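Local coordinates for protein CurF (Lyngbya majuscula, PDB 2Q35) that probably catalyses a decarboxylation during beta-branching of a polyketide chain, as the crotonase-family ECH2 domain of CurF, at residues M18-S23 against S28-E33; Y59-A64 against L106-Y111. The protein carries 1 engineered substitution. All coordinates share one frame; numbering follows the deposited sequence.

In the fold
Both contacts belong to the crotonase fold, and their centres lie about 12 Å apart. Contact 1 comes first along the chain and is complete before contact 2 begins. It joins the end of strand 13-18 to the start of helix 29-44, nearer the edge of the chain. Contact 2 lies close to the chain centre, where the loop after strand 50-54 meets helix 104-110. Strands 13-18 and 50-54 are neighbours in the six-stranded sheet. Met18 bridges the contacts: its SD is 4.0 Å from Leu108 CD2. Asn25 bonds both Met18 O and Phe60 O through ND2. The end of strand 13-18 is thus tied to the central loop.

Contact 1: residues M18-S23 against S28-E33; sequences MKDESS and SPSIVE
Asp20 and Ser28 meet at a beta-alpha connection of the crotonase fold, where the chain leaves strand 13-18 and enters helix 29-44. Ser28 is the N-cap of that helix. Its OG donates to Asp20 OD2 at 2.6 Å. The same OG accepts from Ile31 N at 3.1 Å, the capping bond. With chi1 at 61°, OG sits between the backbone N and carbonyl carbon of Ser28, where it can serve both partners.

The Asp20 carboxylate is held by three serines. CG is anti to the backbone N (chi1 -174°), which carries the group toward the helix start. Ser22 OG donates to OD1 at 2.7 Å on its syn side. Ser28 OG comes to OD2 on the anti side, somewhat out of the plane. Ser23 OG also donates to OD2, at 2.7 Å, but from well above the plane and from the opposite face. These bonds should fix the rotation of the carboxylate. Its charge, close to the helix N-terminus, is probably stabilised there. Ser23 OG also accepts from Gly26 N, a bond within the turn between the segments.

Beside this polar cluster lies an apolar patch made by Ile31. Its CG1 rests 3.5 Å from Asp20 CB, so the aspartate's methylene packs on the helix while its oxygens take the serine bonds. The Met18 and Ile31 side chains cross at about a right angle. Ile31 CD1 touches the base of the methionine chain, 3.9 Å from Met18 CB.

Contact 2: residues Y59-A64 against L106-Y111; sequences YFSSGA and LLLGLY
In crotonases the loop after the strand equivalent to 50-54 and the N-terminus of the helix equivalent to 104-110 supply the oxyanion hole, and they probably do so here. The same loop and helix continue into this contact, which is buried near the chain centre. Leu108 and Gly109 lie further along the helix. Phe60 stands at the corner where the chain turns. Its CG is anti to the backbone N (chi1 174°), and the ring reaches the helix. The ring edge meets the helix backbone: CE2 is 3.7 Å from Gly109 N, which lies near the ring plane. CE2 is also 3.8 Å from Gly109 CA, and CZ touches the same carbon. Gly109 has no side chain, which lets the ring come this close.

Leu108 packs beside Gly109. Its CD2 methyl approaches the Phe60 ring obliquely, 4.3 Å from CE2. The same methyl lies 4.1 Å from Ser61 OG. That hydroxyl also has polar partners: it is hydrogen-bonded to Asn25 O and accepts a weak bond from Gly63 N at 3.4 Å. Beyond the segments, Leu108 touches Ile86 of helix 83-87, and Phe60 touches Ser101 of strand 100-102.

Across the contact the chemistry is van der Waals packing, while the Ser61 hydroxyl bonds to Gly63 and Asn25. The fit of loop to helix across this contact therefore rests on shape, an aromatic edge against a glycine backbone.

Contact 1: residues M18-S23 against S28-E33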
loop_
_atom_site.group_PDB
_atom_site.type_symbol
_atom_site.label_atom_id
_atom_site.label_comp_id
_atom_site.label_asym_id
_atom_site.label_seq_id
_atom_site.Cartn_x
_atom_site.Cartn_y
_atom_site.Cartn_z
ATOM N N MET A 18 -2.152 28.712 -10.668
ATOM C CA MET A 18 -0.815 29.114 -11.127
ATOM C C MET A 18 -0.831 29.366 -12.618
ATOM O O MET A 18 -1.212 28.488 -13.395
ATOM C CB MET A 18 0.232 28.017 -10.830
ATOM C CG MET A 18 0.452 27.748 -9.340
ATOM S SD MET A 18 1.491 26.312 -9.015
ATOM C CE MET A 18 0.471 24.961 -9.600
ATOM N N LYS A 19 -0.387 30.561 -13.020
ATOM C CA LYS A 19 -0.357 30.915 -14.435
ATOM C C LYS A 19 0.857 31.791 -14.732
ATOM O O LYS A 19 0.740 32.972 -15.039
ATOM C CB LYS A 19 -1.684 31.567 -14.860
ATOM C CG LYS A 19 -1.816 31.799 -16.374
ATOM C CD LYS A 19 -3.138 32.457 -16.716
ATOM C CE LYS A 19 -3.272 32.629 -18.221
ATOM N NZ LYS A 19 -4.587 33.209 -18.595
ATOM N N ASP A 20 2.038 31.195 -14.607
ATOM C CA ASP A 20 3.250 31.836 -15.088
ATOM C C ASP A 20 3.549 31.228 -16.440
ATOM O O ASP A 20 4.352 30.297 -16.569
ATOM C CB ASP A 20 4.425 31.629 -14.129
ATOM C CG ASP A 20 5.670 32.408 -14.541
ATOM O OD1 ASP A 20 5.575 33.277 -15.430
ATOM O OD2 ASP A 20 6.749 32.148 -13.980
ATOM N N GLU A 21 2.896 31.768 -17.464
ATOM C CA GLU A 21 3.070 31.270 -18.812
ATOM C C GLU A 21 4.529 31.333 -19.271
ATOM O O GLU A 21 4.982 30.434 -19.960
ATOM C CB GLU A 21 2.168 32.029 -19.792
ATOM C CG GLU A 21 0.707 32.008 -19.389
ATOM C CD GLU A 21 -0.194 32.541 -20.472
ATOM O OE1 GLU A 21 -0.591 33.719 -20.370
ATOM O OE2 GLU A 21 -0.490 31.785 -21.426
ATOM N N SER A 22 5.264 32.367 -18.862
ATOM C CA SER A 22 6.665 32.506 -19.280
ATOM C C SER A 22 7.579 31.354 -18.823
ATOM O O SER A 22 8.557 31.035 -19.494
ATOM C CB SER A 22 7.235 33.877 -18.878
ATOM O OG SER A 22 6.851 34.242 -17.557
ATOM N N SER A 23 7.247 30.700 -17.710
ATOM C CA SER A 23 8.067 29.600 -17.214
ATOM C C SER A 23 7.332 28.261 -17.277
ATOM O O SER A 23 7.857 27.240 -16.813
ATOM C CB SER A 23 8.473 29.855 -15.759
ATOM O OG SER A 23 7.365 29.660 -14.892
ATOM N N SER A 28 9.547 29.526 -10.647
ATOM C CA SER A 28 10.071 30.881 -10.906
ATOM C C SER A 28 9.923 31.711 -9.634
ATOM O O SER A 28 9.080 31.392 -8.796
ATOM C CB SER A 28 9.278 31.546 -12.035
ATOM O OG SER A 28 7.912 31.673 -11.660
ATOM N N PRO A 29 10.735 32.772 -9.471
ATOM C CA PRO A 29 10.519 33.626 -8.290
ATOM C C PRO A 29 9.081 34.125 -8.135
ATOM O O PRO A 29 8.569 34.179 -7.014
ATOM C CB PRO A 29 11.475 34.799 -8.533
ATOM C CG PRO A 29 12.577 34.196 -9.346
ATOM C CD PRO A 29 11.892 33.233 -10.277
ATOM N N SER A 30 8.412 34.459 -9.236
ATOM C CA SER A 30 7.038 34.943 -9.129
ATOM C C SER A 30 6.045 33.846 -8.731
ATOM O O SER A 30 5.065 34.118 -8.028
ATOM C CB SER A 30 6.595 35.648 -10.409
ATOM O OG SER A 30 6.537 34.754 -11.505
ATOM N N ILE A 31 6.284 32.612 -9.170
ATOM C CA ILE A 31 5.422 31.497 -8.730
ATOM C C ILE A 31 5.597 31.242 -7.235
ATOM O O ILE A 31 4.618 31.056 -6.495
ATOM C CB ILE A 31 5.678 30.201 -9.553
ATOM C CG1 ILE A 31 5.014 30.287 -10.933
ATOM C CG2 ILE A 31 5.241 28.940 -8.763
ATOM C CD1 ILE A 31 3.488 30.116 -10.943
ATOM N N VAL A 32 6.846 31.225 -6.775
ATOM C CA VAL A 32 7.128 30.947 -5.369
ATOM C C VAL A 32 6.480 32.033 -4.509
ATOM O O VAL A 32 5.754 31.731 -3.546
ATOM C CB VAL A 32 8.661 30.842 -5.136
ATOM C CG1 VAL A 32 8.992 30.788 -3.651
ATOM C CG2 VAL A 32 9.206 29.611 -5.862
ATOM N N GLU A 33 6.684 33.291 -4.892
ATOM C CA GLU A 33 6.147 34.411 -4.118
ATOM C C GLU A 33 4.620 34.452 -4.183
ATOM O O GLU A 33 3.957 34.747 -3.191
ATOM C CB GLU A 33 6.745 35.739 -4.583
ATOM C CG GLU A 33 6.140 36.974 -3.902
ATOM C CD GLU A 33 6.397 37.080 -2.379
ATOM O OE1 GLU A 33 7.196 36.302 -1.801
ATOM O OE2 GLU A 33 5.787 37.982 -1.766
#

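Contact 2: residues Y59-A64 against L106-Y111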
loop_
_atom_site.group_PDB
_atom_site.type_symbol
_atom_site.label_atom_id
_atom_site.label_comp_id
_atom_site.label_asym_id
_atom_site.label_seq_id
_atom_site.Cartn_x
_atom_site.Cartn_y
_atom_site.Cartn_z
ATOM N N TYR A 59 -0.167 22.892 -18.417
ATOM C CA TYR A 59 0.828 22.754 -17.344
ATOM C C TYR A 59 0.233 22.890 -15.960
ATOM O O TYR A 59 -0.465 23.874 -15.655
ATOM C CB TYR A 59 1.930 23.803 -17.490
ATOM C CG TYR A 59 2.684 23.677 -18.771
ATOM C CD1 TYR A 59 3.710 22.754 -18.896
ATOM C CD2 TYR A 59 2.336 24.454 -19.869
ATOM C CE1 TYR A 59 4.397 22.615 -20.109
ATOM C CE2 TYR A 59 3.012 24.332 -21.081
ATOM C CZ TYR A 59 4.030 23.404 -21.190
ATOM O OH TYR A 59 4.703 23.309 -22.387
ATOM N N PHE A 60 0.518 21.895 -15.126
ATOM C CA PHE A 60 0.289 22.050 -13.707
ATOM C C PHE A 60 1.523 22.744 -13.099
ATOM O O PHE A 60 1.435 23.878 -12.644
ATOM C CB PHE A 60 -0.023 20.714 -13.005
ATOM C CG PHE A 60 -0.112 20.850 -11.497
ATOM C CD1 PHE A 60 -1.236 21.417 -10.924
ATOM C CD2 PHE A 60 0.958 20.448 -10.655
ATOM C CE1 PHE A 60 -1.356 21.554 -9.507
ATOM C CE2 PHE A 60 0.864 20.609 -9.242
ATOM C CZ PHE A 60 -0.299 21.167 -8.681
ATOM N N SER A 61 2.668 22.055 -13.111
ATOM C CA SER A 61 3.926 22.632 -12.625
ATOM C C SER A 61 5.139 21.964 -13.260
ATOM O O SER A 61 5.230 20.737 -13.305
ATOM C CB SER A 61 4.000 22.513 -11.095
ATOM O OG SER A 61 5.275 22.988 -10.653
ATOM N N SER A 62 6.071 22.787 -13.750
ATOM C CA SER A 62 7.271 22.293 -14.440
ATOM C C SER A 62 8.463 22.145 -13.484
ATOM O O SER A 62 9.535 21.704 -13.893
ATOM C CB SER A 62 7.641 23.206 -15.629
ATOM O OG SER A 62 6.601 23.192 -16.603
ATOM N N GLY A 63 8.261 22.466 -12.207
ATOM C CA GLY A 63 9.365 22.341 -11.246
ATOM C C GLY A 63 10.555 23.219 -11.593
ATOM O O GLY A 63 10.395 24.312 -12.165
ATOM N N ALA A 64 11.751 22.765 -11.219
ATOM C CA ALA A 64 12.950 23.565 -11.448
ATOM C C ALA A 64 13.314 23.572 -12.931
ATOM O O ALA A 64 13.321 22.525 -13.586
ATOM C CB ALA A 64 14.117 23.053 -10.594
ATOM N N LEU A 106 5.745 17.666 -9.910
ATOM C CA LEU A 106 4.924 16.500 -9.570
ATOM C C LEU A 106 4.856 16.408 -8.043
ATOM O O LEU A 106 3.795 16.155 -7.486
ATOM C CB LEU A 106 5.489 15.201 -10.174
ATOM C CG LEU A 106 4.811 13.903 -9.752
ATOM C CD1 LEU A 106 3.331 13.925 -10.148
ATOM C CD2 LEU A 106 5.534 12.649 -10.333
ATOM N N LEU A 107 5.989 16.602 -7.370
ATOM C CA LEU A 107 5.970 16.549 -5.896
ATOM C C LEU A 107 5.070 17.598 -5.286
ATOM O O LEU A 107 4.367 17.317 -4.321
ATOM C CB LEU A 107 7.383 16.640 -5.308
ATOM C CG LEU A 107 8.111 15.284 -5.236
ATOM C CD1 LEU A 107 7.432 14.391 -4.179
ATOM C CD2 LEU A 107 8.203 14.553 -6.581
ATOM N N LEU A 108 5.061 18.803 -5.870
ATOM C CA LEU A 108 4.193 19.877 -5.411
ATOM C C LEU A 108 2.757 19.411 -5.323
ATOM O O LEU A 108 2.061 19.645 -4.330
ATOM C CB LEU A 108 4.262 21.054 -6.376
ATOM C CG LEU A 108 3.478 22.291 -5.902
ATOM C CD1 LEU A 108 4.186 22.958 -4.715
ATOM C CD2 LEU A 108 3.305 23.300 -7.022
ATOM N N GLY A 109 2.278 18.743 -6.384
ATOM C CA GLY A 109 0.932 18.212 -6.294
ATOM C C GLY A 109 0.791 17.089 -5.291
ATOM O O GLY A 109 -0.230 16.992 -4.597
ATOM N N LEU A 110 1.781 16.205 -5.221
ATOM C CA LEU A 110 1.669 15.032 -4.364
ATOM C C LEU A 110 1.769 15.364 -2.869
ATOM O O LEU A 110 1.448 14.504 -2.034
ATOM C CB LEU A 110 2.702 13.953 -4.746
ATOM C CG LEU A 110 2.476 13.275 -6.093
ATOM C CD1 LEU A 110 3.643 12.326 -6.368
ATOM C CD2 LEU A 110 1.181 12.502 -6.090
ATOM N N TYR A 111 2.172 16.598 -2.562
ATOM C CA TYR A 111 2.228 17.059 -1.147
ATOM C C TYR A 111 0.788 17.316 -0.689
ATOM O O TYR A 111 0.509 17.360 0.512
ATOM C CB TYR A 111 3.031 18.355 -0.972
ATOM C CG TYR A 111 4.533 18.249 -1.184
ATOM C CD1 TYR A 111 5.254 17.115 -0.791
ATOM C CD2 TYR A 111 5.229 19.317 -1.766
ATOM C CE1 TYR A 111 6.668 17.044 -1.004
ATOM C CE2 TYR A 111 6.606 19.268 -1.968
ATOM C CZ TYR A 111 7.319 18.135 -1.585
ATOM O OH TYR A 111 8.685 18.096 -1.812
#